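Local coordinates for CalG4 (PDB 3IA7), which is a two-domain protein of the GT-B structural class, related in its C-terminal half to the erythromycin biosynthesis protein CIII family, at residues F192-F197 / V310-F314; W224-R228 / P260-V264; A253-T259 / L279-V283; G269-P273 / H286-P290; V318-L322 / A359-L363. All coordinates share one frame; numbering follows the deposited sequence.

Interaction 1 (F192-F197 / V310-F314)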
# COMPACT_ATOMS: atom_id res chain seq x y z
N PHE A 192 4.42 13.75 -7.35
CA PHE A 192 4.51 12.62 -6.39
C PHE A 192 5.94 12.34 -5.94
O PHE A 192 6.43 11.18 -5.98
CB PHE A 192 3.84 11.38 -7.02
CG PHE A 192 2.35 11.59 -7.26
CD1 PHE A 192 1.49 11.83 -6.19
CD2 PHE A 192 1.83 11.52 -8.55
CE1 PHE A 192 0.10 12.05 -6.39
CE2 PHE A 192 0.43 11.71 -8.77
CZ PHE A 192 -0.41 12.00 -7.69
N LEU A 193 6.64 13.42 -5.60
CA LEU A 193 8.05 13.37 -5.18
C LEU A 193 8.19 14.24 -3.95
O LEU A 193 7.39 15.16 -3.78
CB LEU A 193 9.01 13.99 -6.21
CG LEU A 193 8.91 13.49 -7.67
CD1 LEU A 193 9.93 14.23 -8.48
CD2 LEU A 193 9.20 12.06 -7.84
N PRO A 194 9.17 13.94 -3.12
CA PRO A 194 9.48 14.91 -2.06
C PRO A 194 10.17 16.10 -2.68
O PRO A 194 10.94 15.96 -3.65
CB PRO A 194 10.37 14.13 -1.10
CG PRO A 194 11.12 13.14 -1.96
CD PRO A 194 10.03 12.74 -3.04
N LYS A 195 9.90 17.28 -2.14
CA LYS A 195 10.43 18.48 -2.74
C LYS A 195 11.96 18.46 -2.88
O LYS A 195 12.54 19.00 -3.87
CB LYS A 195 9.98 19.70 -1.92
CG LYS A 195 10.25 21.01 -2.65
CD LYS A 195 9.60 22.19 -1.87
CE LYS A 195 9.63 23.46 -2.71
NZ LYS A 195 9.06 24.56 -1.91
N SER A 196 12.66 17.86 -1.92
CA SER A 196 14.10 17.93 -1.98
C SER A 196 14.66 17.14 -3.17
O SER A 196 15.86 17.26 -3.47
CB SER A 196 14.75 17.41 -0.68
OG SER A 196 14.33 16.10 -0.42
N PHE A 197 13.87 16.22 -3.70
CA PHE A 197 14.35 15.38 -4.81
C PHE A 197 14.18 16.16 -6.13
O PHE A 197 14.80 15.82 -7.15
CB PHE A 197 13.54 14.07 -4.89
CG PHE A 197 14.18 13.00 -5.76
CD1 PHE A 197 15.46 12.53 -5.45
CD2 PHE A 197 13.50 12.46 -6.84
CE1 PHE A 197 16.09 11.51 -6.25
CE2 PHE A 197 14.10 11.42 -7.63
CZ PHE A 197 15.41 10.96 -7.30
N VAL A 310 13.16 3.98 -6.44
CA VAL A 310 14.08 4.82 -5.67
C VAL A 310 13.42 5.35 -4.41
O VAL A 310 13.97 5.24 -3.31
CB VAL A 310 14.64 5.92 -6.65
CG1 VAL A 310 14.94 7.24 -6.00
CG2 VAL A 310 15.82 5.34 -7.50
N LEU A 311 12.26 5.96 -4.59
CA LEU A 311 11.55 6.62 -3.47
C LEU A 311 11.03 5.57 -2.45
O LEU A 311 10.96 5.84 -1.24
CB LEU A 311 10.40 7.45 -4.07
CG LEU A 311 10.79 8.71 -4.89
CD1 LEU A 311 9.54 9.50 -5.36
CD2 LEU A 311 11.74 9.64 -4.20
N GLU A 312 10.69 4.37 -2.94
CA GLU A 312 10.37 3.26 -2.04
C GLU A 312 11.55 2.93 -1.10
O GLU A 312 11.35 2.81 0.13
CB GLU A 312 10.04 2.02 -2.84
CG GLU A 312 9.26 1.01 -2.08
CD GLU A 312 7.80 1.21 -2.29
OE1 GLU A 312 7.31 0.80 -3.38
OE2 GLU A 312 7.15 1.81 -1.40
N ALA A 313 12.76 2.78 -1.67
CA ALA A 313 14.00 2.56 -0.91
C ALA A 313 14.24 3.73 0.06
O ALA A 313 14.42 3.54 1.28
CB ALA A 313 15.25 2.37 -1.86
N PHE A 314 14.15 4.96 -0.44
CA PHE A 314 14.40 6.07 0.48
C PHE A 314 13.34 6.21 1.59
O PHE A 314 13.71 6.59 2.68
CB PHE A 314 14.53 7.36 -0.30
CG PHE A 314 15.70 7.37 -1.26
CD1 PHE A 314 16.83 6.55 -1.07
CD2 PHE A 314 15.65 8.20 -2.35
CE1 PHE A 314 17.91 6.58 -1.95
CE2 PHE A 314 16.68 8.27 -3.23
CZ PHE A 314 17.82 7.44 -3.07

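Interaction 2 (W224-R228 / P260-V264). With CA (calcium ion), chain E.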
# COMPACT_ATOMS: atom_id res chain seq x y z
N TRP A 224 7.48 -10.62 5.66
CA TRP A 224 8.76 -11.30 5.58
C TRP A 224 9.67 -10.86 6.76
O TRP A 224 9.65 -9.69 7.12
CB TRP A 224 9.40 -10.95 4.23
CG TRP A 224 10.76 -11.53 4.00
CD1 TRP A 224 11.06 -12.69 3.31
CD2 TRP A 224 12.01 -10.99 4.45
NE1 TRP A 224 12.44 -12.88 3.30
CE2 TRP A 224 13.04 -11.87 4.00
CE3 TRP A 224 12.36 -9.86 5.20
CZ2 TRP A 224 14.38 -11.63 4.25
CZ3 TRP A 224 13.70 -9.63 5.45
CH2 TRP A 224 14.69 -10.51 4.99
N GLN A 225 10.42 -11.80 7.34
CA GLN A 225 11.40 -11.51 8.40
C GLN A 225 12.80 -12.04 7.98
O GLN A 225 12.91 -13.06 7.30
CB GLN A 225 10.96 -12.13 9.75
CG GLN A 225 9.53 -11.75 10.28
CD GLN A 225 9.43 -10.27 10.79
OE1 GLN A 225 10.44 -9.60 10.96
NE2 GLN A 225 8.21 -9.78 10.99
N PRO A 226 13.89 -11.38 8.44
CA PRO A 226 15.24 -11.82 8.09
C PRO A 226 15.56 -13.13 8.86
O PRO A 226 14.88 -13.42 9.86
CB PRO A 226 16.13 -10.64 8.54
CG PRO A 226 15.38 -10.01 9.66
CD PRO A 226 13.91 -10.18 9.30
N PRO A 227 16.58 -13.89 8.41
CA PRO A 227 16.94 -15.15 9.07
C PRO A 227 17.65 -15.00 10.42
O PRO A 227 17.63 -15.93 11.20
CB PRO A 227 17.87 -15.83 8.06
CG PRO A 227 18.53 -14.69 7.36
CD PRO A 227 17.42 -13.64 7.23
N ARG A 228 18.32 -13.86 10.67
CA ARG A 228 18.90 -13.54 11.98
C ARG A 228 18.61 -12.07 12.19
O ARG A 228 18.50 -11.34 11.22
CB ARG A 228 20.41 -13.72 12.02
CG ARG A 228 20.95 -14.93 11.32
CD ARG A 228 22.49 -15.03 11.43
NE ARG A 228 23.24 -14.04 10.64
CZ ARG A 228 23.36 -14.08 9.31
NH1 ARG A 228 22.71 -15.01 8.61
NH2 ARG A 228 24.08 -13.14 8.65
N PRO A 260 28.14 -13.24 4.97
CA PRO A 260 27.02 -13.25 5.91
C PRO A 260 25.75 -12.60 5.35
O PRO A 260 24.74 -12.59 6.01
CB PRO A 260 27.53 -12.38 7.07
CG PRO A 260 29.03 -12.36 6.89
CD PRO A 260 29.19 -12.30 5.42
N TRP A 261 25.79 -12.06 4.15
CA TRP A 261 24.60 -11.38 3.64
C TRP A 261 23.46 -12.33 3.42
O TRP A 261 23.67 -13.51 3.16
CB TRP A 261 24.88 -10.67 2.32
CG TRP A 261 25.71 -9.41 2.48
CD1 TRP A 261 27.07 -9.33 2.55
CD2 TRP A 261 25.23 -8.06 2.50
NE1 TRP A 261 27.46 -8.02 2.64
CE2 TRP A 261 26.35 -7.22 2.61
CE3 TRP A 261 23.94 -7.49 2.44
CZ2 TRP A 261 26.24 -5.83 2.65
CZ3 TRP A 261 23.82 -6.09 2.51
CH2 TRP A 261 24.97 -5.29 2.58
N HIS A 262 22.25 -11.80 3.52
CA HIS A 262 21.05 -12.51 3.06
C HIS A 262 20.45 -11.69 1.94
O HIS A 262 20.11 -10.49 2.13
CB HIS A 262 20.03 -12.73 4.16
CG HIS A 262 18.84 -13.53 3.69
ND1 HIS A 262 18.84 -14.91 3.66
CD2 HIS A 262 17.64 -13.15 3.20
CE1 HIS A 262 17.68 -15.35 3.20
NE2 HIS A 262 16.94 -14.30 2.89
N VAL A 263 20.29 -12.33 0.78
CA VAL A 263 19.89 -11.59 -0.45
C VAL A 263 18.46 -12.00 -0.84
O VAL A 263 18.15 -13.21 -0.99
CB VAL A 263 20.90 -11.83 -1.62
CG1 VAL A 263 20.43 -11.09 -2.94
CG2 VAL A 263 22.34 -11.38 -1.19
N VAL A 264 17.60 -11.00 -1.03
CA VAL A 264 16.25 -11.24 -1.56
C VAL A 264 16.16 -10.66 -2.97
O VAL A 264 16.38 -9.46 -3.14
CB VAL A 264 15.15 -10.63 -0.67
CG1 VAL A 264 13.76 -10.91 -1.30
CG2 VAL A 264 15.27 -11.12 0.77
CA CA E . 10.99 -7.48 11.84
O HOH W 1 23.18 -15.18 5.67
O HOH W 2 12.24 -6.18 13.28
O HOH W 3 12.74 -8.87 12.58

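Interaction 3 (A253-T259 / L279-V283)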
# COMPACT_ATOMS: atom_id res chain seq x y z
N ALA A 253 23.61 -13.58 -7.04
CA ALA A 253 23.62 -14.70 -6.12
C ALA A 253 25.06 -15.13 -5.87
O ALA A 253 25.47 -15.32 -4.70
CB ALA A 253 22.80 -15.92 -6.70
N GLN A 254 25.82 -15.27 -6.96
CA GLN A 254 27.25 -15.63 -6.89
C GLN A 254 28.05 -14.63 -6.02
O GLN A 254 28.84 -15.04 -5.18
CB GLN A 254 27.87 -15.78 -8.31
CG GLN A 254 27.37 -17.05 -9.06
CD GLN A 254 27.43 -16.99 -10.63
OE1 GLN A 254 27.87 -16.01 -11.26
NE2 GLN A 254 26.97 -18.07 -11.25
N ALA A 255 27.77 -13.34 -6.20
CA ALA A 255 28.44 -12.28 -5.44
C ALA A 255 28.37 -12.44 -3.91
O ALA A 255 29.34 -12.19 -3.22
CB ALA A 255 27.91 -10.90 -5.87
N PHE A 256 27.25 -12.90 -3.38
CA PHE A 256 27.07 -12.98 -1.92
C PHE A 256 27.08 -14.41 -1.31
O PHE A 256 26.90 -14.58 -0.09
CB PHE A 256 25.83 -12.17 -1.48
CG PHE A 256 25.90 -10.70 -1.86
CD1 PHE A 256 26.56 -9.78 -1.01
CD2 PHE A 256 25.42 -10.26 -3.10
CE1 PHE A 256 26.68 -8.43 -1.38
CE2 PHE A 256 25.55 -8.91 -3.49
CZ PHE A 256 26.17 -8.01 -2.62
N ALA A 257 27.28 -15.43 -2.15
CA ALA A 257 27.49 -16.80 -1.65
C ALA A 257 28.66 -16.85 -0.64
O ALA A 257 29.72 -16.25 -0.86
CB ALA A 257 27.79 -17.77 -2.83
N ASP A 258 28.47 -17.54 0.48
CA ASP A 258 29.55 -17.68 1.49
C ASP A 258 30.04 -16.30 1.98
O ASP A 258 31.24 -16.07 2.13
CB ASP A 258 30.74 -18.54 0.97
CG ASP A 258 30.33 -19.96 0.55
OD1 ASP A 258 29.89 -20.76 1.42
OD2 ASP A 258 30.46 -20.29 -0.65
N THR A 259 29.09 -15.38 2.18
CA THR A 259 29.27 -14.11 2.91
C THR A 259 28.10 -14.08 3.91
O THR A 259 27.13 -14.81 3.72
CB THR A 259 29.06 -12.83 2.01
OG1 THR A 259 27.67 -12.73 1.67
CG2 THR A 259 29.91 -12.85 0.73
N LEU A 279 20.33 -21.95 -6.10
CA LEU A 279 20.80 -20.72 -5.44
C LEU A 279 21.56 -21.06 -4.14
O LEU A 279 21.29 -22.08 -3.52
CB LEU A 279 19.61 -19.81 -5.14
CG LEU A 279 18.90 -19.27 -6.38
CD1 LEU A 279 17.69 -18.39 -5.99
CD2 LEU A 279 19.88 -18.49 -7.25
N PRO A 280 22.50 -20.20 -3.71
CA PRO A 280 23.13 -20.42 -2.40
C PRO A 280 22.05 -20.34 -1.30
O PRO A 280 21.01 -19.73 -1.53
CB PRO A 280 24.09 -19.22 -2.28
CG PRO A 280 24.32 -18.76 -3.69
CD PRO A 280 23.00 -18.97 -4.36
N PRO A 281 22.29 -20.95 -0.12
CA PRO A 281 21.26 -20.96 0.93
C PRO A 281 20.90 -19.58 1.52
O PRO A 281 19.85 -19.44 2.11
CB PRO A 281 21.84 -21.87 2.02
CG PRO A 281 23.33 -21.86 1.79
CD PRO A 281 23.52 -21.65 0.29
N ASN A 282 21.74 -18.57 1.31
CA ASN A 282 21.49 -17.21 1.82
C ASN A 282 20.95 -16.29 0.73
O ASN A 282 20.93 -15.05 0.88
CB ASN A 282 22.78 -16.63 2.43
CG ASN A 282 23.88 -16.52 1.43
OD1 ASN A 282 24.01 -17.38 0.55
ND2 ASN A 282 24.73 -15.47 1.55
N VAL A 283 20.45 -16.89 -0.34
CA VAL A 283 19.84 -16.10 -1.44
C VAL A 283 18.47 -16.71 -1.78
O VAL A 283 18.36 -17.92 -1.98
CB VAL A 283 20.76 -16.14 -2.69
CG1 VAL A 283 20.19 -15.29 -3.82
CG2 VAL A 283 22.14 -15.63 -2.31
O HOH W 4 26.29 -18.99 0.85

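Interaction 4 (G269-P273 / H286-P290)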
# COMPACT_ATOMS: atom_id res chain seq x y z
N GLY A 269 7.21 -10.85 -12.91
CA GLY A 269 6.22 -11.84 -13.24
C GLY A 269 6.46 -12.52 -14.55
O GLY A 269 5.63 -13.32 -15.00
N PHE A 270 7.59 -12.19 -15.19
CA PHE A 270 7.89 -12.69 -16.54
C PHE A 270 9.07 -13.67 -16.55
O PHE A 270 9.41 -14.21 -17.59
CB PHE A 270 8.15 -11.52 -17.49
CG PHE A 270 6.96 -10.64 -17.73
CD1 PHE A 270 5.80 -11.16 -18.32
CD2 PHE A 270 6.98 -9.31 -17.35
CE1 PHE A 270 4.68 -10.35 -18.53
CE2 PHE A 270 5.88 -8.50 -17.55
CZ PHE A 270 4.72 -9.01 -18.14
N LEU A 271 9.68 -13.89 -15.38
CA LEU A 271 10.82 -14.81 -15.27
C LEU A 271 10.51 -15.93 -14.28
O LEU A 271 10.12 -15.66 -13.14
CB LEU A 271 12.09 -14.03 -14.84
CG LEU A 271 13.49 -14.62 -15.07
CD1 LEU A 271 13.69 -15.02 -16.57
CD2 LEU A 271 14.60 -13.67 -14.62
N ASP A 272 10.66 -17.17 -14.73
CA ASP A 272 10.54 -18.36 -13.88
C ASP A 272 11.79 -18.45 -12.99
O ASP A 272 12.91 -18.51 -13.51
CB ASP A 272 10.42 -19.60 -14.78
CG ASP A 272 10.24 -20.93 -14.01
OD1 ASP A 272 10.37 -20.96 -12.76
OD2 ASP A 272 9.99 -21.96 -14.68
N PRO A 273 11.63 -18.44 -11.65
CA PRO A 273 12.82 -18.55 -10.78
C PRO A 273 13.59 -19.86 -10.95
O PRO A 273 14.77 -19.92 -10.61
CB PRO A 273 12.25 -18.35 -9.36
CG PRO A 273 10.78 -18.66 -9.48
CD PRO A 273 10.39 -18.28 -10.87
N HIS A 286 12.11 -14.58 -5.83
CA HIS A 286 10.65 -14.62 -5.88
C HIS A 286 10.23 -13.77 -7.06
O HIS A 286 10.86 -12.74 -7.31
CB HIS A 286 10.08 -13.91 -4.65
CG HIS A 286 10.46 -14.54 -3.35
ND1 HIS A 286 9.70 -15.52 -2.77
CD2 HIS A 286 11.52 -14.34 -2.54
CE1 HIS A 286 10.29 -15.91 -1.65
NE2 HIS A 286 11.39 -15.19 -1.48
N GLN A 287 9.18 -14.16 -7.76
CA GLN A 287 8.60 -13.26 -8.74
C GLN A 287 8.11 -11.97 -8.08
O GLN A 287 8.37 -10.89 -8.60
CB GLN A 287 7.48 -13.91 -9.53
CG GLN A 287 7.98 -15.01 -10.51
CD GLN A 287 6.91 -15.45 -11.50
OE1 GLN A 287 5.72 -15.39 -11.22
NE2 GLN A 287 7.34 -15.85 -12.68
N TRP A 288 7.40 -12.12 -6.95
CA TRP A 288 6.95 -11.02 -6.10
C TRP A 288 7.38 -11.22 -4.65
O TRP A 288 7.36 -12.32 -4.10
CB TRP A 288 5.43 -10.89 -6.13
CG TRP A 288 4.97 -10.15 -7.36
CD1 TRP A 288 4.92 -8.78 -7.53
CD2 TRP A 288 4.54 -10.70 -8.59
NE1 TRP A 288 4.47 -8.46 -8.78
CE2 TRP A 288 4.25 -9.62 -9.46
CE3 TRP A 288 4.30 -12.02 -9.03
CZ2 TRP A 288 3.75 -9.82 -10.73
CZ3 TRP A 288 3.87 -12.19 -10.26
CH2 TRP A 288 3.57 -11.10 -11.12
N ILE A 289 7.69 -10.11 -4.00
CA ILE A 289 8.02 -10.10 -2.58
C ILE A 289 7.38 -8.82 -2.01
O ILE A 289 7.19 -7.86 -2.76
CB ILE A 289 9.57 -10.20 -2.39
CG1 ILE A 289 9.93 -10.40 -0.92
CG2 ILE A 289 10.30 -8.95 -2.91
CD1 ILE A 289 9.24 -11.56 -0.32
N PRO A 290 7.07 -8.77 -0.68
CA PRO A 290 6.59 -7.44 -0.27
C PRO A 290 7.78 -6.52 -0.05
O PRO A 290 8.55 -6.75 0.90
CB PRO A 290 5.79 -7.73 1.02
CG PRO A 290 6.34 -9.07 1.55
CD PRO A 290 7.17 -9.71 0.46

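Interaction 5 (V318-L322 / A359-L363)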
# COMPACT_ATOMS: atom_id res chain seq x y z
N VAL A 318 16.90 3.35 3.02
CA VAL A 318 17.86 2.38 2.46
C VAL A 318 18.62 3.00 1.31
O VAL A 318 17.99 3.40 0.31
CB VAL A 318 17.14 1.13 1.91
CG1 VAL A 318 18.12 0.10 1.28
CG2 VAL A 318 16.33 0.49 3.04
N PRO A 319 19.96 3.00 1.40
CA PRO A 319 20.76 3.54 0.29
C PRO A 319 20.80 2.60 -0.93
O PRO A 319 20.61 1.39 -0.79
CB PRO A 319 22.17 3.73 0.92
CG PRO A 319 22.26 2.69 1.99
CD PRO A 319 20.79 2.53 2.53
N LEU A 320 21.05 3.15 -2.11
CA LEU A 320 20.89 2.36 -3.37
C LEU A 320 22.21 2.12 -4.10
O LEU A 320 23.10 2.99 -4.13
CB LEU A 320 19.94 3.10 -4.32
CG LEU A 320 18.45 3.17 -3.96
CD1 LEU A 320 18.28 3.43 -2.51
CD2 LEU A 320 17.82 4.29 -4.75
N VAL A 321 22.33 0.94 -4.71
CA VAL A 321 23.27 0.77 -5.80
C VAL A 321 22.40 0.61 -7.06
O VAL A 321 21.46 -0.19 -7.08
CB VAL A 321 24.19 -0.42 -5.62
CG1 VAL A 321 25.18 -0.56 -6.80
CG2 VAL A 321 24.98 -0.28 -4.27
N LEU A 322 22.67 1.45 -8.05
CA LEU A 322 21.86 1.55 -9.26
C LEU A 322 22.50 0.84 -10.44
O LEU A 322 23.72 0.90 -10.64
CB LEU A 322 21.61 3.03 -9.59
CG LEU A 322 20.66 3.73 -8.59
CD1 LEU A 322 20.09 4.98 -9.17
CD2 LEU A 322 19.46 2.90 -8.10
N ALA A 359 30.93 -3.27 -4.54
CA ALA A 359 30.13 -2.06 -4.71
C ALA A 359 29.04 -1.91 -3.63
O ALA A 359 28.82 -0.83 -3.06
CB ALA A 359 29.50 -2.04 -6.13
N VAL A 360 28.35 -3.00 -3.36
CA VAL A 360 27.28 -2.97 -2.36
C VAL A 360 27.90 -2.78 -0.97
O VAL A 360 27.38 -2.02 -0.14
CB VAL A 360 26.44 -4.28 -2.41
CG1 VAL A 360 25.57 -4.45 -1.15
CG2 VAL A 360 25.56 -4.34 -3.74
N GLU A 361 29.03 -3.44 -0.71
CA GLU A 361 29.60 -3.34 0.63
C GLU A 361 30.07 -1.91 0.90
O GLU A 361 29.84 -1.35 1.98
CB GLU A 361 30.68 -4.39 0.85
CG GLU A 361 29.98 -5.73 1.21
CD GLU A 361 30.91 -6.91 1.38
OE1 GLU A 361 32.15 -6.82 1.15
OE2 GLU A 361 30.37 -7.97 1.75
N ARG A 362 30.71 -1.32 -0.11
CA ARG A 362 31.24 0.04 0.00
C ARG A 362 30.07 1.02 0.26
O ARG A 362 30.15 1.87 1.13
CB ARG A 362 31.96 0.39 -1.28
CG ARG A 362 32.23 1.84 -1.44
CD ARG A 362 33.03 2.08 -2.70
NE ARG A 362 34.23 1.24 -2.72
CZ ARG A 362 35.35 1.53 -2.05
NH1 ARG A 362 35.42 2.62 -1.27
NH2 ARG A 362 36.40 0.74 -2.16
N LEU A 363 29.02 0.88 -0.52
CA LEU A 363 27.84 1.78 -0.43
C LEU A 363 27.18 1.62 0.95
O LEU A 363 26.88 2.62 1.65
CB LEU A 363 26.82 1.47 -1.54
CG LEU A 363 25.62 2.36 -1.12
CD1 LEU A 363 25.71 3.71 -1.80
CD2 LEU A 363 24.29 1.68 -1.19

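Interaction 1 (F192-F197 / V310-F314)
Leu311 pushes its forked tip into the loop 192-197, and most of the apolar contact hangs on that fork. One branch lies against Leu193, with Leu311 CD1 3.6 Å from Leu193 CD2 and the two leucine side chains nearly perpendicular. The other branch meets Pro194 tip to tip, Leu311 CD2 standing 3.7 Å from Pro194 CD. With CG anti to its own carbonyl carbon (chi1 -69°), Leu311 carries the fork off the helix surface toward the loop. From the loop's backbone, Phe192 O comes within 3.6 Å of Leu311 CD1, a van der Waals contact, and no hydrogen bond joins the two segments.

This is an interdomain contact of the GT-B fold. The loop leaves strand 189-191 of the N-terminal sheet, whereas helix 307-315 packs on the C-terminal one.

The aromatic part is made by Phe197, whose ring is sent from the 3-10 turn toward the helix by a CG anti to the backbone N (chi1 -165°). The Phe197 side chain crosses that of Val310 nearly at right angles, with Phe197 CZ 4.0 Å from Val310 CG1, and Leu311 CD2 comes obliquely to within 4.2 Å of Phe197 CD2. Phe197 CE1 also reaches the edge of the Phe314 ring, near the plane of that ring, 4.5 Å from Phe314 CE2.

A backbone bond from Phe197 N to Pro194 O closes the short 3-10 turn bearing this ring. Farther out, Val337 of helix 331-339 touches Phe197, Val310 and Phe314, while Arg336 NE binds Phe197 O and Asp379 accepts from Ser196 OG.

Interaction 2 (W224-R228 / P260-V264)
Pro260 offers its carbonyl oxygen to Arg228: the bond from Arg228 NH2 to Pro260 O is 2.8 Å long, lies in the guanidinium plane and uses a lone pair of the oxygen. A bend at chi3 (-72°) turns the arginine tip that way. A water donates to the same oxygen and accepts from Arg228 NH1, so the guanidinium edge is held twice.

His262, on the strand, takes Pro227 over one face of its ring, a CH-pi contact with Pro227 CD 4.0 Å from the ring centroid. Trp224 approaches the same imidazole obliquely, its CZ2 3.7 Å from His262 CD2.

Val264 then places CG2 3.6 Å from Trp224 CZ2, packing the strand against the loop that leads into strand 233-237 of the C-terminal Rossmann-like sheet. Beside Trp224, Gln225 OE1 binds a calcium ion at 2.4 Å; two waters, His297 and, from the second subunit, Leu42 O and Glu46 bind it too, making the metal a bridge between subunits.

Glu284 OE2 is hydrogen-bonded to both Trp224 NE1 and His262 NE2. One carboxylate oxygen thus probably restrains the rotation of both rings, whose mutual contact is van der Waals.

Interaction 3 (A253-T259 / L279-V283)
Asn282 puts its amide nitrogen on the carbonyl oxygen of Phe256, the hydrogen bond from Asn282 ND2 to Phe256 O measuring 2.9 Å with an angle of 161° at the hydrogen. The oxygen lies in the amide plane of Asn282, but the donor stands well above the carbonyl plane. Beside this bond, Ala253 CB packs among three apolar groups, 3.8 Å from Pro280 CD, with Val283 CG1 and Leu279 CD2 each 3.9 Å from the same Ala253 CB. Ala257 CB rests 3.7 Å from Pro280 CG and closes that side.

In the next shell, Thr259 OG1 gives a second bond to Phe256 O, 2.7 Å long, from the face of the carbonyl plane opposite to Asn282. A water donates to Asn282 OD1 at 2.8 Å and accepts from Asp258 N, bridging the segments once more. The amide reaches the Phe256-Thr259 turn because CG of Asn282 sits between the backbone N and the carbonyl carbon (chi1 61°).

Two reverse turns set up these groups: a type II turn from Phe256 to Thr259 and a type I turn from Pro280 to Val283. The first links helix 246-256 to strand 262-266 in a beta-alpha-beta unit of the C-terminal Rossmann-like domain; the second leads into the outermost strand, 283-286.

Asn282 ND2 also donates to Trp261 O. With two backbone oxygens on the nitrogen and a donating water on OD1, the flip of the amide is well defined, and one side chain ties both turns to the start of the neighbouring strand.

Interaction 4 (G269-P273 / H286-P290)
Gln287 reaches across to Leu271 and makes the one hydrogen bond between the segments. Gln287 NE2 lies 2.8 Å from Leu271 O, and the bond is nearly straight, 170° at the hydrogen. The acceptor sits in the amide plane of Gln287, yet the donor comes down on the carbonyl from far above its plane, 62° out of it, and so does not use a lone pair in the usual way. An extended chain beyond CG (chi2 -168°) gives the glutamine the length it needs.

Van der Waals contacts follow the same side chain. Pro273 CD approaches Gln287 CG to 4.1 Å, the two side chains set roughly square to each other, and Leu271 O is 3.5 Å from Gln287 CG.

The aromatic contact involves Trp288. Gly269 N stands over one face of the indole, toward its rim, and Gly269 CA passes close to the rim itself, 3.5 Å from Trp288 CH2. Asn240 OD1 accepts from Gly269 N and so steadies the peptide there. Trp288 NE1 turns to a different partner, Pro222 O of the second subunit, and Trp224 of that subunit meets the indole ring.

Both segments are loops at the C-terminal ends of neighbouring parallel strands. Segment 269-273 follows strand 262-266, while 286-290 leaves the outermost strand 283-286 and runs into helix 291-295, with Pro290 at its N-cap position; the contact joins the two loops beside the subunit interface.

Interaction 5 (V318-L322 / A359-L363)
Leu363 and Val321 lie alongside each other, pointing opposite ways, where helix 353-365 packs on the parallel sheet of the C-terminal Rossmann-like domain. The short segments run closer to antiparallel than parallel, their axes 8.7 Å apart at the closest and their directions 144° from each other.

Val321 points toward the helix. Its CG2 branch does the touching and lies 3.7 Å from Leu363 CD2, with the CB of the same leucine equally near. Toward the start of the helical segment, that methyl lies 4.1 Å from the CG2 of Val360, so Val321 CG2 settles between residues one helical turn apart.

Pro319 meets Leu363 at a slant, Pro319 CB standing 3.6 Å from Leu363 CD2. The leucine extends this far because its CG is anti to the backbone N (chi1 172°). Val369 of helix 367-381 also touches both Pro319 and Leu363.

Leu320 directs its side chain away from this helix and packs instead on Val310, Ala313 and Phe314 of helix 307-315, so the two helices cover opposite faces of the strand. Its carbonyl oxygen is still touched by the leucine: Leu320 O is 3.4 Å from Leu363 CD2.

How the interactions relate
Interaction 1 joins the N-terminal domain to the C-terminal one, and the other four lie in or against the C-terminal sheet. It touches interaction 5 directly, their centres about 17 Å apart: Ala313 O is 3.0 Å from Val318 N, a probable hydrogen bond. Interactions 2 and 3 are closest, with centres about 11 Å apart, and share a further hydrogen bond from Val263 N to Asn282 O. Interaction 5 meets interaction 2 where Trp261 NE1 is hydrogen-bonded to Glu361 OE2, and interaction 3 through Phe256 on Val360. Interaction 4 packs Ile289 on Val264 and Trp224 of interaction 2, whose Gln225 binds the intersubunit calcium ion; the side chain of Trp288 is about 11 Å from a bound calcium ion.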